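Carbamate kinase (Mycoplasma penetrans, PDB 4AXS) probably catalyses the reversible transfer of a phosphoryl group between carbamoyl phosphate and ADP, a step of the arginine deiminase pathway. Local coordinates at residues V250-D255 and L292-A297; R26-L31 and F234-I239; V94-A99 and D227-K232. All coordinates share one frame; numbering follows the deposited sequence.

How the contacts relate
Contact 2 lies deepest, a meeting of strand 27-31 with helix 232-242 whose side-chain contacts are apolar. Contact 1 is partly buried about 12 Å away, centre to centre, and uses the neighbouring strand 247-251; Leu251 N and Ala30 O, 3.1 Å apart, probably hydrogen-bond the two strands. Helix 292-302 in contact 1 also packs on helix 232-242, Ala297 CB lying 3.4 Å from Phe234 CD1. Contact 3, in a loop and at a helix start, is more peripheral; its residues 227-232 lead into helix 232-242. Across its segments it is aromatic-on-aliphatic, while Lys232, at the end of its loop, comes near Lys294 of contact 1 beside two bound sulfates.

Contact 1: V250-D255 and L292-A297; sequences VLTAVD and LPKIKA. With SO4 (sulfate ion), chain C.
Lys294, near the start of helix 292-302, extends its side chain over Val250 and Thr252, where strand 247-251 of the central sheet of the amino acid kinase fold gives way to a loop. With CG anti to its own carbonyl carbon (chi1 -43°), the lysine chain sets out toward the strand, and bends at chi3 and chi4 then turn its end aside. Val250 meets the aliphatic part with one branch: CG1 lies 4.1 Å from Lys294 CB and 4.0 Å from Lys294 CE, so the aliphatic chain passes round this one methyl, from CB to CE. The two side chains cross at a slant rather than running alongside each other. Thr252 comes to the far end, its OG1 3.5 Å from Lys294 CE, a polar atom against a methylene next to the charge and not a hydrogen bond. The ammonium group itself is held by Ser290 O, with a long, weak ion pair to Asp233. Beyond it lies a sulfate, probably from the crystallisation liquor, which Asn34 also binds; such an anion beside a strand end is consistent with a phosphate-binding pocket. Lys294 NZ stays 3.6 Å from sulfate O4, while Thr252 OG1 is modelled doubtfully close to sulfate O1. The same O1 receives a weak hydrogen bond from the backbone, Ala253 N, at 3.5 Å.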
# COMPACT_ATOMS: atom_id res chain seq x y z
N VAL A 250 -5.76 -19.56 10.40
CA VAL A 250 -6.65 -18.45 10.70
C VAL A 250 -6.53 -18.07 12.17
O VAL A 250 -6.95 -18.84 13.05
CB VAL A 250 -8.11 -18.84 10.39
CG1 VAL A 250 -9.08 -17.77 10.88
CG2 VAL A 250 -8.28 -19.13 8.89
N LEU A 251 -5.93 -16.90 12.44
CA LEU A 251 -5.67 -16.49 13.82
C LEU A 251 -6.89 -15.83 14.40
O LEU A 251 -7.52 -14.98 13.77
CB LEU A 251 -4.49 -15.54 13.90
CG LEU A 251 -3.16 -16.15 13.51
CD1 LEU A 251 -2.05 -15.13 13.67
CD2 LEU A 251 -2.89 -17.40 14.34
N THR A 252 -7.23 -16.24 15.61
CA THR A 252 -8.51 -15.91 16.19
C THR A 252 -8.39 -16.16 17.67
O THR A 252 -7.51 -16.89 18.11
CB THR A 252 -9.62 -16.79 15.58
OG1 THR A 252 -10.91 -16.21 15.85
CG2 THR A 252 -9.56 -18.21 16.14
N ALA A 253 -9.29 -15.56 18.45
CA ALA A 253 -9.11 -15.51 19.90
C ALA A 253 -9.61 -16.75 20.64
O ALA A 253 -10.07 -16.63 21.78
CB ALA A 253 -9.78 -14.26 20.47
N VAL A 254 -9.52 -17.92 20.01
CA VAL A 254 -9.96 -19.16 20.66
C VAL A 254 -8.92 -20.26 20.58
O VAL A 254 -8.18 -20.36 19.61
CB VAL A 254 -11.29 -19.70 20.06
CG1 VAL A 254 -12.36 -18.60 20.04
CG2 VAL A 254 -11.06 -20.29 18.67
N ASP A 255 -8.86 -21.10 21.61
CA ASP A 255 -7.98 -22.26 21.61
C ASP A 255 -8.51 -23.38 20.69
O ASP A 255 -7.73 -24.06 20.02
CB ASP A 255 -7.78 -22.78 23.03
CG ASP A 255 -9.10 -23.06 23.74
OD1 ASP A 255 -10.14 -22.49 23.30
OD2 ASP A 255 -9.10 -23.85 24.72
N LEU A 292 -18.33 -18.73 11.54
CA LEU A 292 -18.88 -19.34 10.33
C LEU A 292 -18.02 -19.10 9.10
O LEU A 292 -17.57 -20.05 8.47
CB LEU A 292 -20.33 -18.89 10.10
CG LEU A 292 -21.19 -19.74 9.16
CD1 LEU A 292 -21.06 -21.25 9.50
CD2 LEU A 292 -22.65 -19.30 9.20
N PRO A 293 -17.76 -17.81 8.77
CA PRO A 293 -16.95 -17.45 7.61
C PRO A 293 -15.56 -18.05 7.65
O PRO A 293 -15.04 -18.43 6.60
CB PRO A 293 -16.86 -15.92 7.72
CG PRO A 293 -18.07 -15.52 8.46
CD PRO A 293 -18.28 -16.62 9.46
N LYS A 294 -14.96 -18.14 8.84
CA LYS A 294 -13.62 -18.70 8.99
C LYS A 294 -13.66 -20.20 8.72
O LYS A 294 -12.78 -20.75 8.05
CB LYS A 294 -13.07 -18.46 10.39
CG LYS A 294 -13.30 -17.07 10.94
CD LYS A 294 -12.79 -16.96 12.37
CE LYS A 294 -12.03 -15.66 12.56
NZ LYS A 294 -12.84 -14.48 12.11
N ILE A 295 -14.68 -20.85 9.24
CA ILE A 295 -14.90 -22.25 9.01
C ILE A 295 -15.08 -22.51 7.52
O ILE A 295 -14.36 -23.31 6.92
CB ILE A 295 -16.17 -22.72 9.75
CG1 ILE A 295 -15.94 -22.67 11.26
CG2 ILE A 295 -16.58 -24.12 9.28
CD1 ILE A 295 -14.71 -23.41 11.72
N LYS A 296 -16.05 -21.82 6.94
CA LYS A 296 -16.36 -21.99 5.53
C LYS A 296 -15.14 -21.76 4.65
O LYS A 296 -14.80 -22.58 3.79
CB LYS A 296 -17.50 -21.06 5.14
CG LYS A 296 -18.86 -21.45 5.71
CD LYS A 296 -19.88 -20.34 5.53
CE LYS A 296 -21.27 -20.87 5.17
NZ LYS A 296 -22.28 -19.77 5.06
N ALA A 297 -14.46 -20.64 4.88
CA ALA A 297 -13.21 -20.35 4.17
C ALA A 297 -12.15 -21.44 4.38
O ALA A 297 -11.39 -21.75 3.47
CB ALA A 297 -12.65 -18.98 4.58
S SO4 C . -11.13 -12.45 15.42
O1 SO4 C . -10.92 -13.81 15.90
O2 SO4 C . -10.84 -11.54 16.53
O3 SO4 C . -10.25 -12.21 14.28
O4 SO4 C . -12.52 -12.28 14.98

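Contact 2: R26-L31 and F234-I239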
# COMPACT_ATOMS: atom_id res chain seq x y z
N ARG A 26 5.05 -24.43 3.08
CA ARG A 26 4.34 -23.21 2.71
C ARG A 26 3.13 -23.00 3.62
O ARG A 26 2.38 -23.94 3.90
CB ARG A 26 3.91 -23.25 1.24
CG ARG A 26 3.43 -21.90 0.71
CD ARG A 26 3.33 -21.88 -0.81
NE ARG A 26 4.65 -21.77 -1.43
CZ ARG A 26 4.86 -21.54 -2.72
NH1 ARG A 26 3.82 -21.39 -3.54
NH2 ARG A 26 6.09 -21.47 -3.20
N ILE A 27 2.94 -21.76 4.08
CA ILE A 27 1.91 -21.45 5.07
C ILE A 27 1.32 -20.05 4.92
O ILE A 27 2.04 -19.06 5.01
CB ILE A 27 2.46 -21.56 6.50
CG1 ILE A 27 3.05 -22.95 6.74
CG2 ILE A 27 1.37 -21.23 7.50
CD1 ILE A 27 3.98 -23.03 7.94
N VAL A 28 0.01 -19.97 4.70
CA VAL A 28 -0.68 -18.69 4.63
C VAL A 28 -1.33 -18.38 5.96
O VAL A 28 -2.15 -19.16 6.46
CB VAL A 28 -1.76 -18.69 3.55
CG1 VAL A 28 -2.58 -17.42 3.65
CG2 VAL A 28 -1.14 -18.82 2.17
N ILE A 29 -0.98 -17.24 6.52
CA ILE A 29 -1.49 -16.86 7.83
C ILE A 29 -2.35 -15.61 7.73
O ILE A 29 -1.97 -14.64 7.09
CB ILE A 29 -0.34 -16.63 8.84
CG1 ILE A 29 0.62 -17.82 8.83
CG2 ILE A 29 -0.88 -16.43 10.25
CD1 ILE A 29 1.65 -17.79 9.94
N ALA A 30 -3.51 -15.63 8.37
CA ALA A 30 -4.44 -14.51 8.33
C ALA A 30 -4.67 -13.91 9.71
O ALA A 30 -5.17 -14.58 10.61
CB ALA A 30 -5.77 -14.95 7.71
N LEU A 31 -4.33 -12.64 9.88
CA LEU A 31 -4.40 -11.97 11.18
C LEU A 31 -5.59 -11.02 11.31
O LEU A 31 -5.68 -10.03 10.58
CB LEU A 31 -3.10 -11.21 11.42
CG LEU A 31 -2.94 -10.27 12.63
CD1 LEU A 31 -2.91 -11.03 13.93
CD2 LEU A 31 -1.65 -9.48 12.45
N PHE A 234 -11.98 -15.55 3.62
CA PHE A 234 -12.23 -15.93 2.23
C PHE A 234 -11.10 -15.46 1.32
O PHE A 234 -10.58 -16.22 0.50
CB PHE A 234 -13.51 -15.26 1.71
CG PHE A 234 -14.79 -15.78 2.31
CD1 PHE A 234 -14.84 -16.99 2.98
CD2 PHE A 234 -15.97 -15.06 2.15
CE1 PHE A 234 -16.02 -17.45 3.49
CE2 PHE A 234 -17.17 -15.53 2.68
CZ PHE A 234 -17.18 -16.72 3.35
N ALA A 235 -10.73 -14.19 1.46
CA ALA A 235 -9.75 -13.60 0.57
C ALA A 235 -8.48 -14.40 0.69
O ALA A 235 -7.94 -14.88 -0.29
CB ALA A 235 -9.50 -12.11 0.89
N LEU A 236 -8.00 -14.55 1.91
CA LEU A 236 -6.71 -15.19 2.13
C LEU A 236 -6.74 -16.67 1.81
O LEU A 236 -5.69 -17.28 1.55
CB LEU A 236 -6.23 -14.92 3.55
CG LEU A 236 -5.39 -13.65 3.57
CD1 LEU A 236 -5.55 -12.88 4.87
CD2 LEU A 236 -3.92 -13.99 3.30
N ALA A 237 -7.93 -17.25 1.83
CA ALA A 237 -8.09 -18.65 1.45
C ALA A 237 -7.99 -18.80 -0.08
O ALA A 237 -7.40 -19.75 -0.58
CB ALA A 237 -9.40 -19.20 1.99
N LYS A 238 -8.55 -17.84 -0.82
CA LYS A 238 -8.39 -17.83 -2.28
C LYS A 238 -6.94 -17.67 -2.69
O LYS A 238 -6.46 -18.33 -3.61
CB LYS A 238 -9.22 -16.70 -2.91
CG LYS A 238 -10.52 -17.17 -3.57
CD LYS A 238 -10.30 -17.77 -4.96
CE LYS A 238 -11.63 -18.32 -5.53
NZ LYS A 238 -11.71 -18.27 -7.02
N ILE A 239 -6.25 -16.79 -1.98
CA ILE A 239 -4.82 -16.58 -2.14
C ILE A 239 -4.02 -17.82 -1.74
O ILE A 239 -3.10 -18.22 -2.45
CB ILE A 239 -4.37 -15.38 -1.28
CG1 ILE A 239 -4.82 -14.07 -1.93
CG2 ILE A 239 -2.85 -15.40 -1.05
CD1 ILE A 239 -4.44 -12.84 -1.16
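Helix-on-sheet packing of the α/β amino acid kinase fold brings Leu236 of helix 232-242 against Val28 and Ala30 of strand 27-31. The helix segment runs nearly antiparallel to the strand, at 169°, and their axes approach to 8.9 Å. Alternation along the strand decides who takes part: Val28 and Ala30 present their side chains to the helix, whereas Ile29 between them is directed to the other side of the sheet, on which it touches Val64 and Leu251. Leu236 straddles the strand residues with its two terminal methyls. One, CD1, rests on the methyl of Ala30, with CD1 to Ala30 CB at 3.5 Å; the other, CD2, lies 3.7 Å from Val28 CG1. The small alanine thus lets the leucine come down close to the backbone, and Leu236 CD1 is also 4.0 Å from Ala30 CA. In Val28 a chi1 of 172° sets CG1 opposite the backbone N, in position to meet both Leu236 CD2 and, at 3.8 Å, Leu236 O. Phe248 of the adjacent strand 247-251 touches both Val28 and Ala237, carrying the apolar layer on across the sheet. Backbone hydrogen bonds of Val28 to Ile247 and Val249 fix the strand beneath. No hydrogen bond passes between the two segments, so helix and strand are joined here by the fit of methyl groups and the burial of hydrocarbon surface.

Contact 3: V94-A99 and D227-K232; sequences VPFAEA and DGVIDK. With SO4 (sulfate ion), chain B.
Phe96, in the first turn of helix 96-121, packs against Gly228 and Val229 in the loop that leads from strand 223-225 to helix 232-242. The tight part lies round its ring: Val229 CG1 approaches Phe96 CE2 obliquely at 3.7 Å, and the carbonyl oxygen of Gly228 comes near the ring plane at the edge, 4.0 Å from Phe96 CD2. With CG anti to the backbone N (chi1 -153°), the ring reaches past Gly228 to Val229. Gly228 adopts backbone angles (136°/-179°) that suit a residue without a side chain. Looser contact follows at Asp227, whose CB stands 4.4 Å from Phe96 CB while its carboxylate leads away from the helix at the exposed end of the loop. At the loop's other end Asp231 caps helix 232-242 by accepting a hydrogen bond from Phe234 N, and Lys232 NZ binds a sulfate through O4 at 3.2 Å; Gly33 N also holds this ion. Behind the contact, Phe96 meets Phe78 of helix 71-83 edge-to-face, while Ala97 and Glu98 pack on Tyr109 of the second subunit, where Glu98 also hydrogen-bonds His110, placing the helix start between the loop, helix 71-83 and the dimer interface.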
# COMPACT_ATOMS: atom_id res chain seq x y z
N VAL A 94 -14.68 10.72 1.13
CA VAL A 94 -13.87 9.51 1.07
C VAL A 94 -14.74 8.27 1.13
O VAL A 94 -15.04 7.78 2.22
CB VAL A 94 -12.90 9.45 2.27
CG1 VAL A 94 -12.07 8.18 2.20
CG2 VAL A 94 -12.02 10.69 2.29
N PRO A 95 -15.13 7.76 -0.05
CA PRO A 95 -15.85 6.49 -0.10
C PRO A 95 -15.10 5.40 0.65
O PRO A 95 -13.92 5.56 0.99
CB PRO A 95 -15.89 6.16 -1.59
CG PRO A 95 -15.82 7.49 -2.25
CD PRO A 95 -14.89 8.30 -1.39
N PHE A 96 -15.78 4.28 0.88
CA PHE A 96 -15.22 3.21 1.67
C PHE A 96 -14.04 2.54 0.97
O PHE A 96 -13.06 2.20 1.63
CB PHE A 96 -16.30 2.19 2.05
CG PHE A 96 -16.01 1.45 3.31
CD1 PHE A 96 -16.18 2.06 4.54
CD2 PHE A 96 -15.54 0.15 3.27
CE1 PHE A 96 -15.91 1.39 5.71
CE2 PHE A 96 -15.26 -0.53 4.44
CZ PHE A 96 -15.45 0.10 5.67
N ALA A 97 -14.13 2.37 -0.35
CA ALA A 97 -13.00 1.82 -1.10
C ALA A 97 -11.72 2.57 -0.77
O ALA A 97 -10.71 1.95 -0.43
CB ALA A 97 -13.25 1.87 -2.59
N GLU A 98 -11.77 3.90 -0.85
CA GLU A 98 -10.57 4.70 -0.62
C GLU A 98 -10.06 4.57 0.82
O GLU A 98 -8.86 4.59 1.06
CB GLU A 98 -10.78 6.18 -1.02
CG GLU A 98 -10.73 6.45 -2.54
CD GLU A 98 -12.08 6.24 -3.23
OE1 GLU A 98 -13.09 6.00 -2.54
OE2 GLU A 98 -12.14 6.33 -4.48
N ALA A 99 -10.98 4.43 1.77
CA ALA A 99 -10.59 4.19 3.17
C ALA A 99 -10.02 2.78 3.41
O ALA A 99 -9.31 2.54 4.39
CB ALA A 99 -11.76 4.46 4.09
N ASP A 227 -17.67 -0.06 -3.54
CA ASP A 227 -17.76 0.05 -2.09
C ASP A 227 -18.37 -1.20 -1.49
O ASP A 227 -19.26 -1.82 -2.07
CB ASP A 227 -18.52 1.31 -1.64
CG ASP A 227 -19.88 1.44 -2.33
OD1 ASP A 227 -19.90 1.76 -3.55
OD2 ASP A 227 -20.91 1.25 -1.64
N GLY A 228 -17.86 -1.58 -0.33
CA GLY A 228 -18.20 -2.85 0.26
C GLY A 228 -16.94 -3.49 0.80
O GLY A 228 -15.84 -2.92 0.70
N VAL A 229 -17.09 -4.68 1.36
CA VAL A 229 -15.96 -5.38 1.94
C VAL A 229 -15.87 -6.81 1.41
O VAL A 229 -16.77 -7.33 0.76
CB VAL A 229 -16.07 -5.46 3.47
CG1 VAL A 229 -16.19 -4.07 4.06
CG2 VAL A 229 -17.24 -6.33 3.87
N ILE A 230 -14.74 -7.44 1.72
CA ILE A 230 -14.51 -8.80 1.36
C ILE A 230 -13.96 -9.40 2.62
O ILE A 230 -13.08 -8.82 3.24
CB ILE A 230 -13.50 -8.89 0.24
CG1 ILE A 230 -14.14 -8.35 -1.05
CG2 ILE A 230 -13.01 -10.32 0.08
CD1 ILE A 230 -13.17 -8.06 -2.13
N ASP A 231 -14.53 -10.54 3.01
CA ASP A 231 -14.11 -11.23 4.21
C ASP A 231 -12.66 -11.68 4.03
O ASP A 231 -12.34 -12.42 3.10
CB ASP A 231 -15.04 -12.42 4.45
CG ASP A 231 -14.64 -13.23 5.67
OD1 ASP A 231 -13.63 -13.96 5.59
OD2 ASP A 231 -15.33 -13.11 6.70
N LYS A 232 -11.78 -11.20 4.91
CA LYS A 232 -10.36 -11.47 4.80
C LYS A 232 -10.03 -12.96 4.84
O LYS A 232 -9.07 -13.41 4.20
CB LYS A 232 -9.57 -10.69 5.87
CG LYS A 232 -9.80 -11.14 7.32
CD LYS A 232 -8.79 -12.18 7.75
CE LYS A 232 -8.61 -12.20 9.26
NZ LYS A 232 -9.82 -12.71 9.97
S SO4 B . -11.60 -8.67 10.58
O1 SO4 B . -12.25 -7.83 9.57
O2 SO4 B . -10.22 -8.20 10.68
O3 SO4 B . -12.23 -8.56 11.90
O4 SO4 B . -11.67 -10.09 10.21